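Local structure of threonine phosphate decarboxylase-like enzyme (Sulfurospirillum multivorans, 6OUX) at residues T40-C48 / L347-R355; E305-I316 / R375-K386. The protein catalyses the pyridoxal phosphate-dependent decarboxylation of L-serine O-phosphate to ethanolamine O-phosphate, a precursor in norcobamide biosynthesis. All coordinates share one frame; numbering follows the deposited sequence.

Interaction 1: T40-C48 / L347-R355; sequences TLEIKIDAC and LVEYGIYVR
Cys-48 sets its sulfur over one face of the Tyr-353 ring, with SG 3.7 Å from the ring centroid and displaced only slightly from the ring normal, a Cys sulfur-aromatic contact. Tyr-353 leaves its strand on the same sheet face as Asp-46; CG anti to the backbone N (chi1 -157°) swings the ring to where the sulfur lies over it, and its OH bonds to the carbonyl of Pro-29. Asp-46 OD1 accepts from Cys-48 N at 2.9 Å, an Asx turn that fixes the backbone bearing the sulfur, while its OD2 is hydrogen-bonded to His-27 NE2. On the other sheet face Ile-45 and Ile-352 run alongside each other in the same direction, with CD1 of Ile-45 4.0 Å from CG1 of Ile-352. Toward the start of 40-48 the side chains of Ile-43 and Leu-347 meet at an angle, Ile-43 CD1 3.5 Å from Leu-347 CD2. In the backbone, Gly-351 O accepts twice, from Lys-44 N on an in-plane lone pair (2.8 Å) and from Ile-45 N, tilted (3.0 Å). Tyr-353 N to Ile-45 O continues this parallel pairing. Strand 45-46 forms the edge of the smaller sheet of an aminotransferase-like fold, and its neighbour 352-356 carries Arg-355, which binds O-phospho-L-serine.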
loop_
_atom_site.group_PDB
_atom_site.type_symbol
_atom_site.label_atom_id
_atom_site.label_comp_id
_atom_site.label_asym_id
_atom_site.label_seq_id
_atom_site.Cartn_x
_atom_site.Cartn_y
_atom_site.Cartn_z
ATOM N N THR A 40 -17.249 21.432 16.961
ATOM C CA THR A 40 -18.631 21.606 16.579
ATOM C C THR A 40 -18.869 21.796 15.058
ATOM O O THR A 40 -20.030 21.874 14.651
ATOM C CB THR A 40 -19.204 22.840 17.277
ATOM O OG1 THR A 40 -18.412 23.961 16.907
ATOM C CG2 THR A 40 -19.158 22.681 18.821
ATOM N N LEU A 41 -17.797 21.885 14.238
ATOM C CA LEU A 41 -17.920 22.131 12.770
ATOM C C LEU A 41 -18.410 20.891 12.049
ATOM O O LEU A 41 -17.703 19.891 12.003
ATOM C CB LEU A 41 -16.555 22.506 12.161
ATOM C CG LEU A 41 -16.455 22.778 10.666
ATOM C CD1 LEU A 41 -17.329 23.927 10.219
ATOM C CD2 LEU A 41 -15.008 23.071 10.328
ATOM N N GLU A 42 -19.579 20.946 11.460
ATOM C CA GLU A 42 -20.048 19.769 10.713
ATOM C C GLU A 42 -19.793 19.936 9.221
ATOM O O GLU A 42 -20.230 20.914 8.606
ATOM C CB GLU A 42 -21.506 19.421 11.034
ATOM C CG GLU A 42 -22.611 19.995 10.138
ATOM C CD GLU A 42 -24.005 19.480 10.566
ATOM O OE1 GLU A 42 -24.062 18.404 11.234
ATOM O OE2 GLU A 42 -25.026 20.141 10.230
ATOM N N ILE A 43 -19.034 19.012 8.663
ATOM C CA ILE A 43 -18.798 19.034 7.229
ATOM C C ILE A 43 -19.944 18.259 6.582
ATOM O O ILE A 43 -20.061 17.078 6.794
ATOM C CB ILE A 43 -17.479 18.368 6.808
ATOM C CG1 ILE A 43 -16.304 18.888 7.624
ATOM C CG2 ILE A 43 -17.278 18.573 5.297
ATOM C CD1 ILE A 43 -16.053 20.355 7.469
ATOM N N LYS A 44 -20.781 18.920 5.803
ATOM C CA LYS A 44 -21.893 18.217 5.117
ATOM C C LYS A 44 -21.566 17.757 3.681
ATOM O O LYS A 44 -22.091 16.732 3.218
ATOM C CB LYS A 44 -23.141 19.125 5.072
ATOM C CG LYS A 44 -23.767 19.427 6.433
ATOM C CD LYS A 44 -24.652 20.683 6.365
ATOM C CE LYS A 44 -25.971 20.524 7.090
ATOM N NZ LYS A 44 -26.669 21.844 7.136
ATOM N N ILE A 45 -20.766 18.566 2.957
ATOM C CA ILE A 45 -20.349 18.235 1.594
ATOM C C ILE A 45 -18.844 18.396 1.545
ATOM O O ILE A 45 -18.337 19.518 1.725
ATOM C CB ILE A 45 -21.024 19.155 0.544
ATOM C CG1 ILE A 45 -22.535 18.970 0.577
ATOM C CG2 ILE A 45 -20.475 18.856 -0.856
ATOM C CD1 ILE A 45 -23.257 20.028 -0.231
ATOM N N ASP A 46 -18.136 17.307 1.269
ATOM C CA ASP A 46 -16.702 17.407 1.075
ATOM C C ASP A 46 -16.496 17.455 -0.415
ATOM O O ASP A 46 -16.623 16.433 -1.115
ATOM C CB ASP A 46 -15.970 16.208 1.719
ATOM C CG ASP A 46 -14.455 16.240 1.506
ATOM O OD1 ASP A 46 -13.862 17.117 0.777
ATOM O OD2 ASP A 46 -13.825 15.349 2.131
ATOM N N ALA A 47 -16.166 18.622 -0.934
ATOM C CA ALA A 47 -15.803 18.700 -2.371
ATOM C C ALA A 47 -14.293 18.923 -2.623
ATOM O O ALA A 47 -13.918 19.528 -3.610
ATOM C CB ALA A 47 -16.652 19.759 -3.060
ATOM N N CYS A 48 -13.439 18.377 -1.763
ATOM C CA CYS A 48 -12.008 18.428 -1.947
ATOM C C CYS A 48 -11.445 17.224 -2.654
ATOM O O CYS A 48 -10.627 17.358 -3.561
ATOM C CB CYS A 48 -11.286 18.484 -0.601
ATOM S SG CYS A 48 -11.375 20.053 0.229
ATOM N N LEU A 347 -17.469 26.687 4.716
ATOM C CA LEU A 347 -17.429 25.739 5.858
ATOM C C LEU A 347 -18.478 26.164 6.937
ATOM O O LEU A 347 -19.389 25.391 7.322
ATOM C CB LEU A 347 -16.024 25.680 6.475
ATOM C CG LEU A 347 -15.064 24.812 5.659
ATOM C CD1 LEU A 347 -13.627 24.960 6.156
ATOM C CD2 LEU A 347 -15.523 23.360 5.686
ATOM N N VAL A 348 -18.365 27.410 7.366
ATOM C CA VAL A 348 -19.082 27.850 8.570
ATOM C C VAL A 348 -20.579 27.919 8.268
ATOM O O VAL A 348 -21.406 27.498 9.047
ATOM C CB VAL A 348 -18.491 29.207 9.077
ATOM C CG1 VAL A 348 -19.376 29.908 10.108
ATOM C CG2 VAL A 348 -17.125 28.996 9.688
ATOM N N GLU A 349 -20.934 28.471 7.132
ATOM C CA GLU A 349 -22.305 28.817 6.861
ATOM C C GLU A 349 -23.024 27.664 6.168
ATOM O O GLU A 349 -24.233 27.513 6.318
ATOM C CB GLU A 349 -22.337 30.146 6.078
ATOM C CG GLU A 349 -21.855 31.292 6.943
ATOM C CD GLU A 349 -21.419 32.568 6.204
ATOM O OE1 GLU A 349 -21.855 32.826 5.054
ATOM O OE2 GLU A 349 -20.617 33.320 6.817
ATOM N N TYR A 350 -22.285 26.798 5.462
ATOM C CA TYR A 350 -22.926 25.734 4.664
ATOM C C TYR A 350 -22.408 24.333 4.834
ATOM O O TYR A 350 -22.961 23.384 4.258
ATOM C CB TYR A 350 -22.869 26.102 3.196
ATOM C CG TYR A 350 -23.460 27.425 2.891
ATOM C CD1 TYR A 350 -22.680 28.567 2.955
ATOM C CD2 TYR A 350 -24.802 27.563 2.521
ATOM C CE1 TYR A 350 -23.205 29.814 2.663
ATOM C CE2 TYR A 350 -25.321 28.824 2.197
ATOM C CZ TYR A 350 -24.516 29.932 2.298
ATOM O OH TYR A 350 -24.944 31.199 2.021
ATOM N N GLY A 351 -21.390 24.155 5.670
ATOM C CA GLY A 351 -20.691 22.890 5.769
ATOM C C GLY A 351 -20.036 22.324 4.479
ATOM O O GLY A 351 -19.875 21.110 4.330
ATOM N N ILE A 352 -19.644 23.197 3.577
ATOM C CA ILE A 352 -19.049 22.772 2.302
ATOM C C ILE A 352 -17.560 22.999 2.357
ATOM O O ILE A 352 -17.161 24.159 2.561
ATOM C CB ILE A 352 -19.662 23.564 1.150
ATOM C CG1 ILE A 352 -21.179 23.201 1.029
ATOM C CG2 ILE A 352 -18.952 23.240 -0.154
ATOM C CD1 ILE A 352 -21.974 24.017 0.030
ATOM N N TYR A 353 -16.756 21.929 2.135
ATOM C CA TYR A 353 -15.262 22.040 2.032
ATOM C C TYR A 353 -14.760 22.008 0.582
ATOM O O TYR A 353 -15.094 21.078 -0.158
ATOM C CB TYR A 353 -14.597 20.892 2.762
ATOM C CG TYR A 353 -13.189 21.118 3.214
ATOM C CD1 TYR A 353 -12.578 22.382 3.167
ATOM C CD2 TYR A 353 -12.475 20.076 3.740
ATOM C CE1 TYR A 353 -11.266 22.565 3.597
ATOM C CE2 TYR A 353 -11.175 20.272 4.177
ATOM C CZ TYR A 353 -10.589 21.522 4.117
ATOM O OH TYR A 353 -9.289 21.711 4.560
ATOM N N VAL A 354 -14.018 23.038 0.179
ATOM C CA VAL A 354 -13.388 23.088 -1.151
ATOM C C VAL A 354 -11.897 23.390 -0.953
ATOM O O VAL A 354 -11.472 23.711 0.163
ATOM C CB VAL A 354 -14.063 24.084 -2.127
ATOM C CG1 VAL A 354 -15.540 23.823 -2.221
ATOM C CG2 VAL A 354 -13.806 25.562 -1.778
ATOM N N ARG A 355 -11.101 23.214 -2.007
ATOM C CA ARG A 355 -9.635 23.187 -1.907
ATOM C C ARG A 355 -9.100 24.522 -2.426
ATOM O O ARG A 355 -9.391 24.959 -3.570
ATOM C CB ARG A 355 -9.078 21.923 -2.670
ATOM C CG ARG A 355 -7.556 21.651 -2.698
ATOM C CD ARG A 355 -7.048 21.648 -1.282
ATOM N NE ARG A 355 -5.694 21.153 -1.066
ATOM C CZ ARG A 355 -4.567 21.838 -1.290
ATOM N NH1 ARG A 355 -4.588 23.029 -1.891
ATOM N NH2 ARG A 355 -3.401 21.282 -0.953
HETATM O O HOH W 1 -20.923 23.829 9.074
#

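Interaction 2: E305-I316 / R375-K386; sequences EMCRFKEALLGI and REENNCIVMALK
Two nearly parallel helices, their axes 12° apart and 10.1 Å at closest approach, pack side by side against the smaller sheet of this aminotransferase-like fold, with a salt-bridge network where helix 375-388 begins and an apolar seam beyond it. Glu-305, Arg-308 and Arg-375 form the network. Glu-305 OE2 receives two donors: Asn-378 ND2 on its anti lone pair at 2.8 Å, almost straight and in the amide plane, and Arg-308 NH2 on its syn lone pair, in the guanidinium plane. The other oxygen, OE1, makes a salt bridge to Arg-375 NE at 3.5 Å. The two arginines cross at about a right angle, CG of Arg-375 lying over one face of the Arg-308 guanidinium; the carboxylate between them probably offsets their like charges. Replacing Glu-305 by an alanine would probably leave both guanidinium groups without their shared anion and Asn-378 ND2 without this acceptor. The amide of Asn-378 is stacked on the Phe-309 ring, the planes 11° apart, with CG over one face toward the rim, while Leu-313 CD1 sits over the centre of the opposite face. Asn-378 OD1 is held by Arg-373 N, which helps to fix the amide's rotation. Val-382 CG2 meets the ring edge at Phe-309 CE1 (3.8 Å) and also reaches Ala-312 CB (3.9 Å). Leu-313 CD2 and Leu-385 CD1 continue the seam toward strand 328-332. At the far end Ile-316 CG1 lies against the aliphatic part of Lys-386, 3.5 Å from its CG, while water 3 joins Lys-386 NZ to Ala-312 O.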
loop_
_atom_site.group_PDB
_atom_site.type_symbol
_atom_site.label_atom_id
_atom_site.label_comp_id
_atom_site.label_asym_id
_atom_site.label_seq_id
_atom_site.Cartn_x
_atom_site.Cartn_y
_atom_site.Cartn_z
ATOM N N GLU A 305 -23.761 15.129 -15.251
ATOM C CA GLU A 305 -23.892 16.023 -14.167
ATOM C C GLU A 305 -22.784 17.104 -14.110
ATOM O O GLU A 305 -23.116 18.230 -13.762
ATOM C CB GLU A 305 -24.007 15.235 -12.845
ATOM C CG GLU A 305 -24.131 16.017 -11.574
ATOM C CD GLU A 305 -25.165 17.143 -11.604
ATOM O OE1 GLU A 305 -26.239 16.902 -12.235
ATOM O OE2 GLU A 305 -24.877 18.257 -11.000
ATOM N N MET A 306 -21.512 16.728 -14.305
ATOM C CA MET A 306 -20.403 17.679 -14.353
ATOM C C MET A 306 -20.707 18.793 -15.366
ATOM O O MET A 306 -20.376 19.961 -15.112
ATOM C CB MET A 306 -19.088 17.022 -14.799
ATOM C CG MET A 306 -18.274 16.360 -13.698
ATOM S SD MET A 306 -17.726 17.387 -12.325
ATOM C CE MET A 306 -17.291 18.839 -12.921
ATOM N N CYS A 307 -21.184 18.423 -16.534
ATOM C CA CYS A 307 -21.580 19.423 -17.546
ATOM C C CYS A 307 -22.632 20.375 -16.971
ATOM O O CYS A 307 -22.505 21.579 -17.084
ATOM C CB CYS A 307 -22.059 18.754 -18.791
ATOM S SG CYS A 307 -20.755 17.946 -19.737
ATOM N N ARG A 308 -23.622 19.828 -16.275
ATOM C CA ARG A 308 -24.667 20.657 -15.658
ATOM C C ARG A 308 -24.146 21.575 -14.549
ATOM O O ARG A 308 -24.499 22.738 -14.484
ATOM C CB ARG A 308 -25.786 19.756 -15.183
ATOM C CG ARG A 308 -27.056 20.457 -14.778
ATOM C CD ARG A 308 -27.810 19.635 -13.721
ATOM N NE ARG A 308 -28.298 20.600 -12.738
ATOM C CZ ARG A 308 -27.752 20.928 -11.564
ATOM N NH1 ARG A 308 -28.362 21.868 -10.847
ATOM N NH2 ARG A 308 -26.696 20.310 -11.049
ATOM N N PHE A 309 -23.308 21.033 -13.671
ATOM C CA PHE A 309 -22.643 21.780 -12.697
ATOM C C PHE A 309 -21.809 22.955 -13.318
ATOM O O PHE A 309 -21.901 24.097 -12.831
ATOM C CB PHE A 309 -21.745 20.821 -11.889
ATOM C CG PHE A 309 -21.066 21.423 -10.707
ATOM C CD1 PHE A 309 -21.730 22.274 -9.822
ATOM C CD2 PHE A 309 -19.766 21.021 -10.378
ATOM C CE1 PHE A 309 -21.085 22.775 -8.709
ATOM C CE2 PHE A 309 -19.147 21.488 -9.238
ATOM C CZ PHE A 309 -19.805 22.354 -8.405
ATOM N N LYS A 310 -20.986 22.666 -14.314
ATOM C CA LYS A 310 -20.180 23.721 -14.959
ATOM C C LYS A 310 -21.030 24.834 -15.551
ATOM O O LYS A 310 -20.695 25.986 -15.434
ATOM C CB LYS A 310 -19.310 23.174 -16.082
ATOM C CG LYS A 310 -18.209 22.328 -15.533
ATOM C CD LYS A 310 -17.357 21.753 -16.640
ATOM C CE LYS A 310 -17.919 20.525 -17.258
ATOM N NZ LYS A 310 -17.025 20.087 -18.368
ATOM N N GLU A 311 -22.127 24.462 -16.188
ATOM C CA GLU A 311 -23.046 25.407 -16.749
ATOM C C GLU A 311 -23.669 26.256 -15.634
ATOM O O GLU A 311 -23.797 27.501 -15.778
ATOM C CB GLU A 311 -24.150 24.661 -17.530
ATOM C CG GLU A 311 -25.037 25.561 -18.349
ATOM C CD GLU A 311 -26.143 24.814 -19.060
ATOM O OE1 GLU A 311 -26.961 24.130 -18.388
ATOM O OE2 GLU A 311 -26.192 24.927 -20.301
ATOM N N ALA A 312 -23.989 25.637 -14.512
ATOM C CA ALA A 312 -24.589 26.361 -13.428
ATOM C C ALA A 312 -23.585 27.359 -12.828
ATOM O O ALA A 312 -23.954 28.465 -12.459
ATOM C CB ALA A 312 -25.085 25.425 -12.374
ATOM N N LEU A 313 -22.326 26.942 -12.733
ATOM C CA LEU A 313 -21.278 27.788 -12.206
ATOM C C LEU A 313 -21.067 28.981 -13.108
ATOM O O LEU A 313 -20.792 30.033 -12.603
ATOM C CB LEU A 313 -19.966 27.005 -12.046
ATOM C CG LEU A 313 -19.998 26.015 -10.887
ATOM C CD1 LEU A 313 -18.816 25.057 -11.014
ATOM C CD2 LEU A 313 -19.951 26.662 -9.510
ATOM N N LEU A 314 -21.192 28.782 -14.422
ATOM C CA LEU A 314 -21.003 29.860 -15.413
ATOM C C LEU A 314 -22.029 30.959 -15.218
ATOM O O LEU A 314 -21.796 32.109 -15.579
ATOM C CB LEU A 314 -21.024 29.319 -16.854
ATOM C CG LEU A 314 -19.659 28.729 -17.294
ATOM C CD1 LEU A 314 -19.731 28.041 -18.651
ATOM C CD2 LEU A 314 -18.589 29.807 -17.324
ATOM N N GLY A 315 -23.157 30.584 -14.644
ATOM C CA GLY A 315 -24.215 31.493 -14.287
ATOM C C GLY A 315 -23.884 32.461 -13.173
ATOM O O GLY A 315 -24.610 33.403 -13.000
ATOM N N ILE A 316 -22.808 32.229 -12.405
ATOM C CA ILE A 316 -22.436 33.103 -11.311
ATOM C C ILE A 316 -21.617 34.264 -11.902
ATOM O O ILE A 316 -20.540 34.091 -12.535
ATOM C CB ILE A 316 -21.619 32.386 -10.240
ATOM C CG1 ILE A 316 -22.408 31.213 -9.652
ATOM C CG2 ILE A 316 -21.229 33.336 -9.128
ATOM C CD1 ILE A 316 -21.628 30.372 -8.641
ATOM N N ARG A 375 -25.938 15.597 -8.033
ATOM C CA ARG A 375 -26.740 16.737 -8.448
ATOM C C ARG A 375 -27.193 17.577 -7.275
ATOM O O ARG A 375 -27.134 18.791 -7.367
ATOM C CB ARG A 375 -27.925 16.368 -9.378
ATOM C CG ARG A 375 -28.609 17.610 -10.003
ATOM C CD ARG A 375 -29.912 17.338 -10.741
ATOM N NE ARG A 375 -29.673 16.454 -11.876
ATOM C CZ ARG A 375 -30.216 15.241 -12.046
ATOM N NH1 ARG A 375 -31.100 14.734 -11.172
ATOM N NH2 ARG A 375 -29.866 14.523 -13.100
ATOM N N GLU A 376 -27.658 16.934 -6.191
ATOM C CA GLU A 376 -28.150 17.660 -5.020
ATOM C C GLU A 376 -27.032 18.468 -4.355
ATOM O O GLU A 376 -27.198 19.629 -4.011
ATOM C CB GLU A 376 -28.758 16.687 -3.992
ATOM C CG GLU A 376 -30.267 16.874 -3.823
ATOM C CD GLU A 376 -30.954 15.587 -3.383
ATOM O OE1 GLU A 376 -31.421 15.527 -2.210
ATOM O OE2 GLU A 376 -31.018 14.642 -4.225
ATOM N N GLU A 377 -25.880 17.831 -4.213
ATOM C CA GLU A 377 -24.742 18.486 -3.609
ATOM C C GLU A 377 -24.246 19.627 -4.496
ATOM O O GLU A 377 -23.911 20.709 -3.975
ATOM C CB GLU A 377 -23.664 17.467 -3.277
ATOM C CG GLU A 377 -24.084 16.553 -2.132
ATOM C CD GLU A 377 -23.038 15.565 -1.741
ATOM O OE1 GLU A 377 -22.896 15.255 -0.574
ATOM O OE2 GLU A 377 -22.408 15.011 -2.623
ATOM N N ASN A 378 -24.174 19.431 -5.806
ATOM C CA ASN A 378 -23.757 20.501 -6.683
ATOM C C ASN A 378 -24.669 21.687 -6.547
ATOM O O ASN A 378 -24.191 22.804 -6.534
ATOM C CB ASN A 378 -23.638 20.071 -8.152
ATOM C CG ASN A 378 -22.471 19.069 -8.375
ATOM O OD1 ASN A 378 -21.575 18.979 -7.538
ATOM N ND2 ASN A 378 -22.563 18.269 -9.389
ATOM N N ASN A 379 -25.985 21.457 -6.414
ATOM C CA ASN A 379 -26.919 22.576 -6.331
ATOM C C ASN A 379 -26.605 23.402 -5.085
ATOM O O ASN A 379 -26.588 24.628 -5.159
ATOM C CB ASN A 379 -28.360 22.037 -6.339
ATOM C CG ASN A 379 -29.405 23.125 -6.533
ATOM O OD1 ASN A 379 -29.393 23.870 -7.523
ATOM N ND2 ASN A 379 -30.356 23.215 -5.576
ATOM N N CYS A 380 -26.333 22.725 -3.967
ATOM C CA CYS A 380 -25.978 23.374 -2.712
ATOM C C CYS A 380 -24.696 24.230 -2.839
ATOM O O CYS A 380 -24.597 25.352 -2.353
ATOM C CB CYS A 380 -25.755 22.326 -1.598
ATOM S SG CYS A 380 -27.288 21.487 -1.064
ATOM N N ILE A 381 -23.721 23.686 -3.519
ATOM C CA ILE A 381 -22.500 24.428 -3.772
ATOM C C ILE A 381 -22.782 25.684 -4.593
ATOM O O ILE A 381 -22.283 26.758 -4.279
ATOM C CB ILE A 381 -21.461 23.516 -4.462
ATOM C CG1 ILE A 381 -21.037 22.407 -3.532
ATOM C CG2 ILE A 381 -20.264 24.335 -4.842
ATOM C CD1 ILE A 381 -20.230 21.308 -4.188
ATOM N N VAL A 382 -23.541 25.554 -5.664
ATOM C CA VAL A 382 -23.780 26.679 -6.526
ATOM C C VAL A 382 -24.534 27.799 -5.718
ATOM O O VAL A 382 -24.235 29.010 -5.821
ATOM C CB VAL A 382 -24.612 26.289 -7.774
ATOM C CG1 VAL A 382 -24.944 27.558 -8.560
ATOM C CG2 VAL A 382 -23.853 25.312 -8.666
ATOM N N MET A 383 -25.536 27.351 -4.977
ATOM C CA MET A 383 -26.345 28.240 -4.134
ATOM C C MET A 383 -25.478 28.971 -3.131
ATOM O O MET A 383 -25.526 30.192 -3.077
ATOM C CB MET A 383 -27.500 27.477 -3.440
ATOM C CG MET A 383 -28.744 27.384 -4.330
ATOM S SD MET A 383 -30.183 26.424 -3.718
ATOM C CE MET A 383 -31.397 27.178 -4.804
ATOM N N ALA A 384 -24.705 28.205 -2.360
ATOM C CA ALA A 384 -23.758 28.756 -1.400
ATOM C C ALA A 384 -22.803 29.765 -1.984
ATOM O O ALA A 384 -22.700 30.898 -1.449
ATOM C CB ALA A 384 -23.001 27.665 -0.707
ATOM N N LEU A 385 -22.151 29.419 -3.085
ATOM C CA LEU A 385 -21.281 30.384 -3.797
ATOM C C LEU A 385 -21.971 31.665 -4.238
ATOM O O LEU A 385 -21.366 32.771 -4.169
ATOM C CB LEU A 385 -20.582 29.764 -5.032
ATOM C CG LEU A 385 -19.477 28.780 -4.688
ATOM C CD1 LEU A 385 -19.090 28.007 -5.949
ATOM C CD2 LEU A 385 -18.269 29.400 -4.031
ATOM N N LYS A 386 -23.194 31.544 -4.725
ATOM C CA LYS A 386 -23.868 32.732 -5.282
ATOM C C LYS A 386 -24.138 33.764 -4.152
ATOM O O LYS A 386 -23.937 34.947 -4.306
ATOM C CB LYS A 386 -25.186 32.377 -5.994
ATOM C CG LYS A 386 -25.030 32.152 -7.471
ATOM C CD LYS A 386 -26.384 32.155 -8.152
ATOM C CE LYS A 386 -26.325 31.643 -9.591
ATOM N NZ LYS A 386 -27.395 30.613 -9.702
HETATM O O HOH W 2 -27.196 15.303 -13.760
HETATM O O HOH W 3 -26.587 29.316 -12.253
#

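Overall arrangement
From the N terminus the chain first passes through 40-48, whose partner 347-355 arrives only after 298 further residues, which include the seven-stranded sheet; interaction 1 closes this long loop. Within that span lies 305-316, and its partner 375-386 follows 347-355, so the two interactions cross instead of nesting. Interaction 2 closes a shorter loop of 58 residues containing strands 320-321, 328-332, 352-356 and 367-371 and helix 339-350. The centres of the two interactions are 16 Å apart and they touch directly: Ile-45 and Ile-352 pack on Cys-380, and Tyr-350 meets Ala-384. Helix 375-388 thus joins the edge pair 45-46/352-356 to the C-terminal part of helix 289-314.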